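Local atomic coordinates of botulinum neurotoxin G heavy chain (Clostridium botulinum, PDB entry 3MPP), a protein that targets the neurotoxin to host cells and carries its light chain into the cytosol, this fragment being the receptor-binding domain that adheres to the cell surface. Residues 37-43 with 194-200; 318-323 with 335-341; 65-69 with 149-153. The protein carries 4 engineered substitutions. All coordinates share one frame. Numbering follows the deposited sequence.

Contact 1: residues 37-43 with 194-200; sequences NGQFKLN and KFVWIKD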
loop_
_atom_site.group_PDB
_atom_site.type_symbol
_atom_site.label_atom_id
_atom_site.label_comp_id
_atom_site.label_asym_id
_atom_site.label_seq_id
_atom_site.Cartn_x
_atom_site.Cartn_y
_atom_site.Cartn_z
ATOM N N ASN A 37 12.438 -8.118 -1.260
ATOM C CA ASN A 37 13.100 -9.417 -1.234
ATOM C C ASN A 37 12.283 -10.691 -1.042
ATOM O O ASN A 37 12.605 -11.468 -0.150
ATOM C CB ASN A 37 14.201 -9.402 -0.169
ATOM C CG ASN A 37 13.642 -9.314 1.236
ATOM O OD1 ASN A 37 14.249 -9.798 2.192
ATOM N ND2 ASN A 37 12.469 -8.704 1.365
ATOM N N GLY A 38 11.250 -10.949 -1.839
ATOM C CA GLY A 38 10.637 -10.037 -2.783
ATOM C C GLY A 38 9.130 -10.218 -2.565
ATOM O O GLY A 38 8.657 -10.061 -1.445
ATOM N N GLN A 39 8.368 -10.554 -3.603
ATOM C CA GLN A 39 6.918 -10.721 -3.449
ATOM C C GLN A 39 6.412 -11.941 -4.192
ATOM O O GLN A 39 6.932 -12.261 -5.247
ATOM C CB GLN A 39 6.172 -9.491 -3.975
ATOM C CG GLN A 39 6.680 -8.160 -3.421
ATOM C CD GLN A 39 5.925 -6.967 -4.021
ATOM O OE1 GLN A 39 5.109 -7.123 -4.946
ATOM N NE2 GLN A 39 6.192 -5.778 -3.498
ATOM N N PHE A 40 5.393 -12.620 -3.656
ATOM C CA PHE A 40 4.760 -13.696 -4.422
ATOM C C PHE A 40 3.237 -13.647 -4.449
ATOM O O PHE A 40 2.597 -13.180 -3.515
ATOM C CB PHE A 40 5.261 -15.109 -4.024
ATOM C CG PHE A 40 4.868 -15.550 -2.644
ATOM C CD1 PHE A 40 3.641 -16.161 -2.416
ATOM C CD2 PHE A 40 5.749 -15.406 -1.580
ATOM C CE1 PHE A 40 3.283 -16.596 -1.148
ATOM C CE2 PHE A 40 5.397 -15.830 -0.302
ATOM C CZ PHE A 40 4.157 -16.438 -0.087
ATOM N N LYS A 41 2.682 -14.155 -5.542
ATOM C CA LYS A 41 1.250 -14.139 -5.784
ATOM C C LYS A 41 0.716 -15.573 -5.827
ATOM O O LYS A 41 1.175 -16.398 -6.620
ATOM C CB LYS A 41 0.983 -13.444 -7.121
ATOM C CG LYS A 41 -0.485 -13.234 -7.494
ATOM C CD LYS A 41 -0.513 -12.626 -8.914
ATOM C CE LYS A 41 -1.893 -12.376 -9.462
ATOM N NZ LYS A 41 -1.773 -11.791 -10.839
ATOM N N LEU A 42 -0.254 -15.856 -4.970
ATOM C CA LEU A 42 -0.995 -17.119 -5.009
ATOM C C LEU A 42 -2.272 -16.945 -5.816
ATOM O O LEU A 42 -3.093 -16.083 -5.505
ATOM C CB LEU A 42 -1.351 -17.564 -3.591
ATOM C CG LEU A 42 -0.193 -17.751 -2.603
ATOM C CD1 LEU A 42 -0.710 -18.088 -1.219
ATOM C CD2 LEU A 42 0.755 -18.840 -3.105
ATOM N N ASN A 43 -2.426 -17.769 -6.850
ATOM C CA ASN A 43 -3.638 -17.830 -7.662
ATOM C C ASN A 43 -4.520 -18.964 -7.150
ATOM O O ASN A 43 -4.108 -19.723 -6.268
ATOM C CB ASN A 43 -3.278 -18.082 -9.135
ATOM C CG ASN A 43 -2.388 -16.984 -9.726
ATOM O OD1 ASN A 43 -1.328 -17.255 -10.305
ATOM N ND2 ASN A 43 -2.815 -15.747 -9.579
ATOM N N LYS A 194 -9.541 -15.365 -8.028
ATOM C CA LYS A 194 -8.946 -14.820 -6.801
ATOM C C LYS A 194 -7.429 -14.955 -6.785
ATOM O O LYS A 194 -6.866 -15.933 -7.296
ATOM C CB LYS A 194 -9.534 -15.488 -5.541
ATOM C CG LYS A 194 -9.114 -14.810 -4.212
ATOM C CD LYS A 194 -9.681 -13.379 -4.103
ATOM C CE LYS A 194 -11.185 -13.391 -3.796
ATOM N NZ LYS A 194 -11.804 -12.022 -3.927
ATOM N N PHE A 195 -6.763 -13.962 -6.206
ATOM C CA PHE A 195 -5.340 -14.079 -5.942
ATOM C C PHE A 195 -5.035 -13.317 -4.670
ATOM O O PHE A 195 -5.857 -12.524 -4.212
ATOM C CB PHE A 195 -4.501 -13.550 -7.117
ATOM C CG PHE A 195 -4.732 -12.092 -7.422
ATOM C CD1 PHE A 195 -4.001 -11.108 -6.769
ATOM C CD2 PHE A 195 -5.700 -11.705 -8.346
ATOM C CE1 PHE A 195 -4.222 -9.753 -7.038
ATOM C CE2 PHE A 195 -5.926 -10.366 -8.616
ATOM C CZ PHE A 195 -5.180 -9.384 -7.957
ATOM N N VAL A 196 -3.872 -13.591 -4.090
ATOM C CA VAL A 196 -3.407 -12.892 -2.905
ATOM C C VAL A 196 -1.919 -12.657 -3.074
ATOM O O VAL A 196 -1.201 -13.569 -3.488
ATOM C CB VAL A 196 -3.599 -13.749 -1.614
ATOM C CG1 VAL A 196 -3.319 -12.904 -0.387
ATOM C CG2 VAL A 196 -4.998 -14.340 -1.549
ATOM N N TRP A 197 -1.449 -11.450 -2.759
ATOM C CA TRP A 197 -0.007 -11.169 -2.775
ATOM C C TRP A 197 0.522 -11.237 -1.346
ATOM O O TRP A 197 -0.128 -10.761 -0.411
ATOM C CB TRP A 197 0.300 -9.774 -3.368
ATOM C CG TRP A 197 0.271 -9.701 -4.875
ATOM C CD1 TRP A 197 -0.784 -9.322 -5.669
ATOM C CD2 TRP A 197 1.358 -9.996 -5.764
ATOM N NE1 TRP A 197 -0.413 -9.373 -7.001
ATOM C CE2 TRP A 197 0.896 -9.774 -7.082
ATOM C CE3 TRP A 197 2.682 -10.438 -5.569
ATOM C CZ2 TRP A 197 1.706 -9.990 -8.201
ATOM C CZ3 TRP A 197 3.484 -10.641 -6.674
ATOM C CH2 TRP A 197 2.996 -10.416 -7.979
ATOM N N ILE A 198 1.716 -11.806 -1.186
ATOM C CA ILE A 198 2.368 -11.902 0.118
ATOM C C ILE A 198 3.838 -11.480 0.005
ATOM O O ILE A 198 4.485 -11.745 -1.009
ATOM C CB ILE A 198 2.291 -13.349 0.662
ATOM C CG1 ILE A 198 0.845 -13.698 1.028
ATOM C CG2 ILE A 198 3.213 -13.524 1.872
ATOM C CD1 ILE A 198 0.595 -15.175 1.181
ATOM N N LYS A 199 4.359 -10.821 1.037
ATOM C CA LYS A 199 5.771 -10.480 1.088
ATOM C C LYS A 199 6.233 -10.489 2.537
ATOM O O LYS A 199 5.417 -10.438 3.454
ATOM C CB LYS A 199 6.033 -9.096 0.465
ATOM C CG LYS A 199 5.543 -7.920 1.307
ATOM C CD LYS A 199 5.984 -6.582 0.691
ATOM C CE LYS A 199 5.282 -5.395 1.334
ATOM N NZ LYS A 199 5.893 -4.077 0.918
ATOM N N ASP A 200 7.546 -10.566 2.723
ATOM C CA ASP A 200 8.161 -10.495 4.045
ATOM C C ASP A 200 7.562 -11.482 5.033
ATOM O O ASP A 200 7.237 -11.099 6.152
ATOM C CB ASP A 200 8.029 -9.077 4.615
ATOM C CG ASP A 200 8.777 -8.045 3.798
ATOM O OD1 ASP A 200 9.783 -8.403 3.152
ATOM O OD2 ASP A 200 8.359 -6.869 3.809
HETATM O O HOH W 1 9.532 -10.752 0.705
#

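Contact 2: residues 318-323 with 335-341; sequences ESYRVY and LFLAPIN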
loop_
_atom_site.group_PDB
_atom_site.type_symbol
_atom_site.label_atom_id
_atom_site.label_comp_id
_atom_site.label_asym_id
_atom_site.label_seq_id
_atom_site.Cartn_x
_atom_site.Cartn_y
_atom_site.Cartn_z
ATOM N N GLU A 318 -0.615 16.394 -27.576
ATOM C CA GLU A 318 0.755 16.744 -27.222
ATOM C C GLU A 318 0.984 16.613 -25.720
ATOM O O GLU A 318 0.048 16.656 -24.918
ATOM C CB GLU A 318 1.151 18.141 -27.729
ATOM C CG GLU A 318 0.426 19.283 -27.062
ATOM C CD GLU A 318 0.923 20.653 -27.504
ATOM O OE1 GLU A 318 2.032 20.760 -28.069
ATOM O OE2 GLU A 318 0.196 21.637 -27.269
ATOM N N SER A 319 2.242 16.427 -25.361
ATOM C CA SER A 319 2.636 16.294 -23.980
ATOM C C SER A 319 2.521 17.647 -23.302
ATOM O O SER A 319 2.887 18.681 -23.881
ATOM C CB SER A 319 4.077 15.791 -23.894
ATOM O OG SER A 319 4.504 15.713 -22.548
ATOM N N TYR A 320 1.993 17.634 -22.083
ATOM C CA TYR A 320 2.001 18.813 -21.234
ATOM C C TYR A 320 2.923 18.504 -20.075
ATOM O O TYR A 320 3.361 17.373 -19.909
ATOM C CB TYR A 320 0.606 19.127 -20.701
ATOM C CG TYR A 320 -0.247 19.951 -21.638
ATOM C CD1 TYR A 320 -0.798 21.161 -21.231
ATOM C CD2 TYR A 320 -0.502 19.516 -22.931
ATOM C CE1 TYR A 320 -1.593 21.917 -22.091
ATOM C CE2 TYR A 320 -1.284 20.262 -23.795
ATOM C CZ TYR A 320 -1.826 21.463 -23.369
ATOM O OH TYR A 320 -2.606 22.200 -24.231
ATOM N N ARG A 321 3.207 19.508 -19.263
ATOM C CA ARG A 321 4.117 19.332 -18.151
ATOM C C ARG A 321 3.750 20.351 -17.110
ATOM O O ARG A 321 3.153 21.385 -17.432
ATOM C CB ARG A 321 5.561 19.554 -18.613
ATOM C CG ARG A 321 6.584 19.574 -17.477
ATOM C CD ARG A 321 8.001 19.534 -18.025
ATOM N NE ARG A 321 8.255 18.262 -18.687
ATOM C CZ ARG A 321 9.367 17.980 -19.357
ATOM N NH1 ARG A 321 10.335 18.891 -19.464
ATOM N NH2 ARG A 321 9.508 16.787 -19.917
ATOM N N VAL A 322 4.095 20.057 -15.861
ATOM C CA VAL A 322 3.826 20.968 -14.766
ATOM C C VAL A 322 4.933 22.010 -14.677
ATOM O O VAL A 322 6.108 21.658 -14.631
ATOM C CB VAL A 322 3.723 20.211 -13.422
ATOM C CG1 VAL A 322 3.492 21.190 -12.287
ATOM C CG2 VAL A 322 2.586 19.144 -13.471
ATOM N N TYR A 323 4.553 23.289 -14.657
ATOM C CA TYR A 323 5.524 24.377 -14.500
ATOM C C TYR A 323 5.258 25.247 -13.276
ATOM O O TYR A 323 4.110 25.514 -12.911
ATOM C CB TYR A 323 5.602 25.265 -15.752
ATOM C CG TYR A 323 6.217 24.584 -16.955
ATOM C CD1 TYR A 323 7.575 24.677 -17.216
ATOM C CD2 TYR A 323 5.430 23.835 -17.823
ATOM C CE1 TYR A 323 8.139 24.058 -18.326
ATOM C CE2 TYR A 323 5.978 23.203 -18.921
ATOM C CZ TYR A 323 7.330 23.318 -19.170
ATOM O OH TYR A 323 7.857 22.670 -20.256
ATOM N N LEU A 335 -0.133 26.333 -10.178
ATOM C CA LEU A 335 0.797 25.655 -11.088
ATOM C C LEU A 335 0.309 25.836 -12.515
ATOM O O LEU A 335 -0.900 25.864 -12.760
ATOM C CB LEU A 335 0.914 24.153 -10.749
ATOM C CG LEU A 335 1.627 23.894 -9.417
ATOM C CD1 LEU A 335 1.616 22.409 -9.030
ATOM C CD2 LEU A 335 3.069 24.425 -9.510
ATOM N N PHE A 336 1.259 25.955 -13.443
ATOM C CA PHE A 336 0.994 26.223 -14.857
ATOM C C PHE A 336 1.106 24.910 -15.623
ATOM O O PHE A 336 2.186 24.336 -15.710
ATOM C CB PHE A 336 2.034 27.240 -15.357
ATOM C CG PHE A 336 1.936 27.588 -16.842
ATOM C CD1 PHE A 336 0.713 27.918 -17.434
ATOM C CD2 PHE A 336 3.086 27.643 -17.623
ATOM C CE1 PHE A 336 0.642 28.256 -18.794
ATOM C CE2 PHE A 336 3.028 27.989 -18.988
ATOM C CZ PHE A 336 1.810 28.296 -19.571
ATOM N N LEU A 337 -0.012 24.403 -16.143
ATOM C CA LEU A 337 0.014 23.114 -16.835
ATOM C C LEU A 337 0.020 23.464 -18.312
ATOM O O LEU A 337 -0.970 24.004 -18.816
ATOM C CB LEU A 337 -1.210 22.242 -16.457
ATOM C CG LEU A 337 -1.494 22.093 -14.959
ATOM C CD1 LEU A 337 -2.698 21.161 -14.665
ATOM C CD2 LEU A 337 -0.240 21.622 -14.218
ATOM N N ALA A 338 1.142 23.206 -18.991
ATOM C CA ALA A 338 1.356 23.751 -20.349
ATOM C C ALA A 338 2.169 22.849 -21.289
ATOM O O ALA A 338 2.909 21.968 -20.842
ATOM C CB ALA A 338 2.028 25.116 -20.239
ATOM N N PRO A 339 2.038 23.077 -22.603
ATOM C CA PRO A 339 2.948 22.414 -23.541
ATOM C C PRO A 339 4.402 22.731 -23.198
ATOM O O PRO A 339 4.705 23.796 -22.643
ATOM C CB PRO A 339 2.593 23.048 -24.902
ATOM C CG PRO A 339 1.195 23.613 -24.720
ATOM C CD PRO A 339 1.100 24.004 -23.268
ATOM N N ILE A 340 5.293 21.814 -23.546
ATOM C CA ILE A 340 6.720 21.995 -23.317
ATOM C C ILE A 340 7.210 23.312 -23.899
ATOM O O ILE A 340 6.835 23.693 -25.014
ATOM C CB ILE A 340 7.542 20.848 -23.934
ATOM C CG1 ILE A 340 6.956 19.495 -23.524
ATOM C CG2 ILE A 340 9.013 20.965 -23.528
ATOM C CD1 ILE A 340 6.690 19.372 -22.031
ATOM N N ASN A 341 8.056 24.006 -23.143
ATOM C CA ASN A 341 8.542 25.322 -23.563
ATOM C C ASN A 341 9.879 25.662 -22.915
ATOM O O ASN A 341 10.249 25.054 -21.907
ATOM C CB ASN A 341 7.519 26.392 -23.160
ATOM C CG ASN A 341 7.390 26.527 -21.641
ATOM O OD1 ASN A 341 8.160 27.250 -21.013
ATOM N ND2 ASN A 341 6.418 25.819 -21.047
HETATM O O HOH W 2 4.374 19.840 -25.547
HETATM O O HOH W 3 10.793 22.630 -20.354
#

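Contact 3: residues 65-69 with 149-153; sequences DNFSI and TNDRL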
loop_
_atom_site.group_PDB
_atom_site.type_symbol
_atom_site.label_atom_id
_atom_site.label_comp_id
_atom_site.label_asym_id
_atom_site.label_seq_id
_atom_site.Cartn_x
_atom_site.Cartn_y
_atom_site.Cartn_z
ATOM N N ASP A 65 4.109 -22.895 22.664
ATOM C CA ASP A 65 2.877 -22.143 22.876
ATOM C C ASP A 65 3.138 -20.637 22.832
ATOM O O ASP A 65 2.243 -19.834 23.098
ATOM C CB ASP A 65 2.233 -22.534 24.209
ATOM C CG ASP A 65 0.778 -22.113 24.300
ATOM O OD1 ASP A 65 0.146 -21.922 23.241
ATOM O OD2 ASP A 65 0.265 -21.978 25.431
ATOM N N ASN A 66 4.371 -20.263 22.501
ATOM C CA ASN A 66 4.738 -18.857 22.333
ATOM C C ASN A 66 5.450 -18.591 21.009
ATOM O O ASN A 66 6.617 -18.937 20.840
ATOM C CB ASN A 66 5.615 -18.375 23.495
ATOM C CG ASN A 66 4.804 -17.842 24.657
ATOM O OD1 ASN A 66 3.814 -18.443 25.068
ATOM N ND2 ASN A 66 5.221 -16.703 25.194
ATOM N N PHE A 67 4.746 -17.974 20.068
ATOM C CA PHE A 67 5.367 -17.625 18.801
ATOM C C PHE A 67 4.622 -16.484 18.127
ATOM O O PHE A 67 3.563 -16.053 18.594
ATOM C CB PHE A 67 5.449 -18.841 17.875
ATOM C CG PHE A 67 4.143 -19.209 17.231
ATOM C CD1 PHE A 67 3.131 -19.797 17.969
ATOM C CD2 PHE A 67 3.936 -18.980 15.886
ATOM C CE1 PHE A 67 1.931 -20.141 17.372
ATOM C CE2 PHE A 67 2.741 -19.320 15.284
ATOM C CZ PHE A 67 1.737 -19.903 16.029
ATOM N N SER A 68 5.192 -15.991 17.033
ATOM C CA SER A 68 4.613 -14.869 16.311
ATOM C C SER A 68 4.725 -15.099 14.820
ATOM O O SER A 68 5.705 -15.677 14.346
ATOM C CB SER A 68 5.335 -13.571 16.679
ATOM O OG SER A 68 5.381 -13.386 18.083
ATOM N N ILE A 69 3.712 -14.645 14.089
ATOM C CA ILE A 69 3.697 -14.717 12.639
ATOM C C ILE A 69 3.629 -13.292 12.110
ATOM O O ILE A 69 2.826 -12.492 12.596
ATOM C CB ILE A 69 2.453 -15.456 12.130
ATOM C CG1 ILE A 69 2.409 -16.879 12.679
ATOM C CG2 ILE A 69 2.424 -15.469 10.602
ATOM C CD1 ILE A 69 3.624 -17.698 12.325
ATOM N N THR A 149 0.581 -12.581 17.386
ATOM C CA THR A 149 1.345 -13.144 18.495
ATOM C C THR A 149 0.417 -13.989 19.353
ATOM O O THR A 149 -0.791 -13.757 19.393
ATOM C CB THR A 149 2.014 -12.055 19.378
ATOM O OG1 THR A 149 1.014 -11.215 19.968
ATOM C CG2 THR A 149 2.974 -11.202 18.564
ATOM N N ASN A 150 0.985 -14.974 20.035
ATOM C CA ASN A 150 0.204 -15.842 20.902
ATOM C C ASN A 150 1.053 -16.287 22.079
ATOM O O ASN A 150 2.219 -16.636 21.905
ATOM C CB ASN A 150 -0.299 -17.063 20.128
ATOM C CG ASN A 150 -1.226 -17.939 20.954
ATOM O OD1 ASN A 150 -2.178 -17.454 21.566
ATOM N ND2 ASN A 150 -0.955 -19.240 20.967
ATOM N N ASP A 151 0.474 -16.268 23.272
ATOM C CA ASP A 151 1.198 -16.685 24.467
ATOM C C ASP A 151 0.475 -17.807 25.205
ATOM O O ASP A 151 -0.490 -18.370 24.694
ATOM C CB ASP A 151 1.459 -15.491 25.394
ATOM C CG ASP A 151 0.183 -14.876 25.932
ATOM O OD1 ASP A 151 -0.595 -15.597 26.588
ATOM O OD2 ASP A 151 -0.036 -13.665 25.715
ATOM N N ARG A 152 0.946 -18.121 26.410
ATOM C CA ARG A 152 0.440 -19.261 27.170
ATOM C C ARG A 152 -0.539 -18.857 28.270
ATOM O O ARG A 152 -1.041 -19.708 29.003
ATOM C CB ARG A 152 1.606 -20.043 27.781
ATOM C CG ARG A 152 2.392 -19.261 28.822
ATOM C CD ARG A 152 3.608 -20.034 29.304
ATOM N NE ARG A 152 4.608 -20.192 28.253
ATOM C CZ ARG A 152 5.597 -19.334 28.031
ATOM N NH1 ARG A 152 5.723 -18.253 28.787
ATOM N NH2 ARG A 152 6.464 -19.558 27.052
ATOM N N LEU A 153 -0.811 -17.560 28.381
ATOM C CA LEU A 153 -1.724 -17.044 29.405
ATOM C C LEU A 153 -3.163 -17.581 29.313
ATOM O O LEU A 153 -3.771 -17.874 30.343
ATOM C CB LEU A 153 -1.717 -15.508 29.422
ATOM C CG LEU A 153 -2.331 -14.798 30.634
ATOM C CD1 LEU A 153 -1.729 -13.411 30.800
ATOM C CD2 LEU A 153 -3.845 -14.702 30.514
#

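Contact 1: residues 37-43 with 194-200
Four backbone hydrogen bonds tie strand 39-43 to strand 195-200. Phe40 N to Ile198 O (2.9 Å) and Ile198 N to Phe40 O (2.8 Å) make one antiparallel hydrogen-bonded pair; Leu42 N to Val196 O (2.9 Å) and Val196 N to Leu42 O (3.0 Å) make the next. Between them, in the non-hydrogen-bonded pair Lys41-Trp197, the CA atoms close to 4.4 Å. Beyond the ladder, ND2 of the poorly ordered Asn37 donates to Asp200 OD1 at 3.2 Å. A cis peptide precedes Gly38, whose O is 4.3 Å from Asp200 N; water 1 bridges them, donating to Gly38 O (2.4 Å) and accepting from Asp200 N (2.8 Å).

On one face the extended Lys41 runs across two aromatic rings. Its CB sits 3.5 Å from the centroid of the Trp197 six-membered ring, and its CE makes a CH-pi contact over Phe195. Lys41 NZ lies 4.6 Å from the Phe195 centroid in cation-pi geometry and is salt-bridged to Glu427. Trp143 and, from the C-terminal half, Asn232 and Glu427 partly cover this face. The other is apolar and buried: Ile198 CB lies over the Phe40 ring, and Leu42 and Val196 touch Leu186 of the second sheet. This is the packing of a concanavalin-like jelly-roll beta sandwich, the N-terminal half of the receptor-binding domain.

Contact 2: residues 318-323 with 335-341
Strands 320-325 and 332-339 form a beta hairpin in the C-terminal, beta-trefoil half of the receptor-binding domain, and their side chains fit together differently on its two faces. On the inner face Val322 sits against two leucines: its CG1 meets Leu335 CD1 at 4.0 Å and its CG2 meets Leu337 CD2 at 3.8 Å. Val322 and Leu335 also touch Phe377 of strand 373-382.

The other face belongs to Tyr323. Its ring passes beside Ala338: Ala338 O lies at the ring edge, 3.8 Å from Tyr323 CE2, and the small Ala338 CB is 4.4 Å from Tyr323 CD2. Past the strand, the chain turns round the far end of the ring: Ile340 CA reaches its edge, 3.3 Å from Tyr323 OH. Asn341 ND2 donates to Pro339 O (3.1 Å) and Asn341 OD1 accepts from Asp343 N, which fixes the amide over the Tyr323 ring. Ile340 CD1 lies 3.6 Å from Arg321 CB and over one face of the guanidinium, whose charge is paired with Asp348.

At the opening of the hairpin Pro339 forms a bump that Tyr320 covers, with Pro339 CD 4.0 Å from the Tyr320 ring centroid. Water 2 bridges Ser319 O and Ile340 N. Backbone bonds pair Arg321 with Ala338 and Tyr323 with Phe336, and beyond them Asn341 N donates to Tyr323 OH at 3.2 Å.

Contact 3: residues 65-69 with 149-153
The hydrogen-bond ladder gives out here while the two chains run on side by side: between 65-69 and 149-153 it has one hydrogen-bonded pair, Phe67-Asn150, and beyond it the contact passes to loop residues. It lies at one end of neighbouring antiparallel strands, 67-74 and 144-150, in the concanavalin-like beta sandwich of the N-terminal half of the receptor-binding domain.

Asn150 N donates to Phe67 O at 3.1 Å, whereas the return bond from Phe67 N to Asn150 O is weak at 3.4 Å. Asn150 O also takes a CA-H...O contact from Asn66 CA, again at 3.4 Å. In the next, non-hydrogen-bonded pair the CA atoms of Ser68 and Thr149 stand 4.3 Å apart, and Ser68 OG touches Thr149 CG2 at 3.3 Å while bonding to Arg206 O. Phe67 projects from the opposite face and its ring meets that of Trp103.

Toward solvent, Asn66 CG lies over one face of the poorly ordered Arg152 guanidinium, and Asp65 OD2 comes to 3.2 Å from Arg152 CA. The departing chain bends in an Asx turn: Asp151 OD1, which also accepts from Asn155 N, takes a hydrogen bond from Leu153 N at 2.7 Å.

Overall arrangement
Contacts 1 and 3 belong to the N-terminal sandwich and reach the same sheet, since strands 195-204 and 67-74 are neighbours; residues 65-69 and 149-153 both fall between the two segments of contact 1. Their nearest atoms are still about 7 Å apart. Contact 1, whose centre is nearest the centre of the molecule, combines a regular ladder with a buried apolar face and reaches the C-terminal half through Asn232 and Glu427. Contact 3, at a strand end, has a weaker ladder and more polar, exposed partners. Contact 2 is a local hairpin in the trefoil half, its centre about 56 Å from that of contact 3, with leucines and valine inward and Glu318 and Ile340 exposed at its open end.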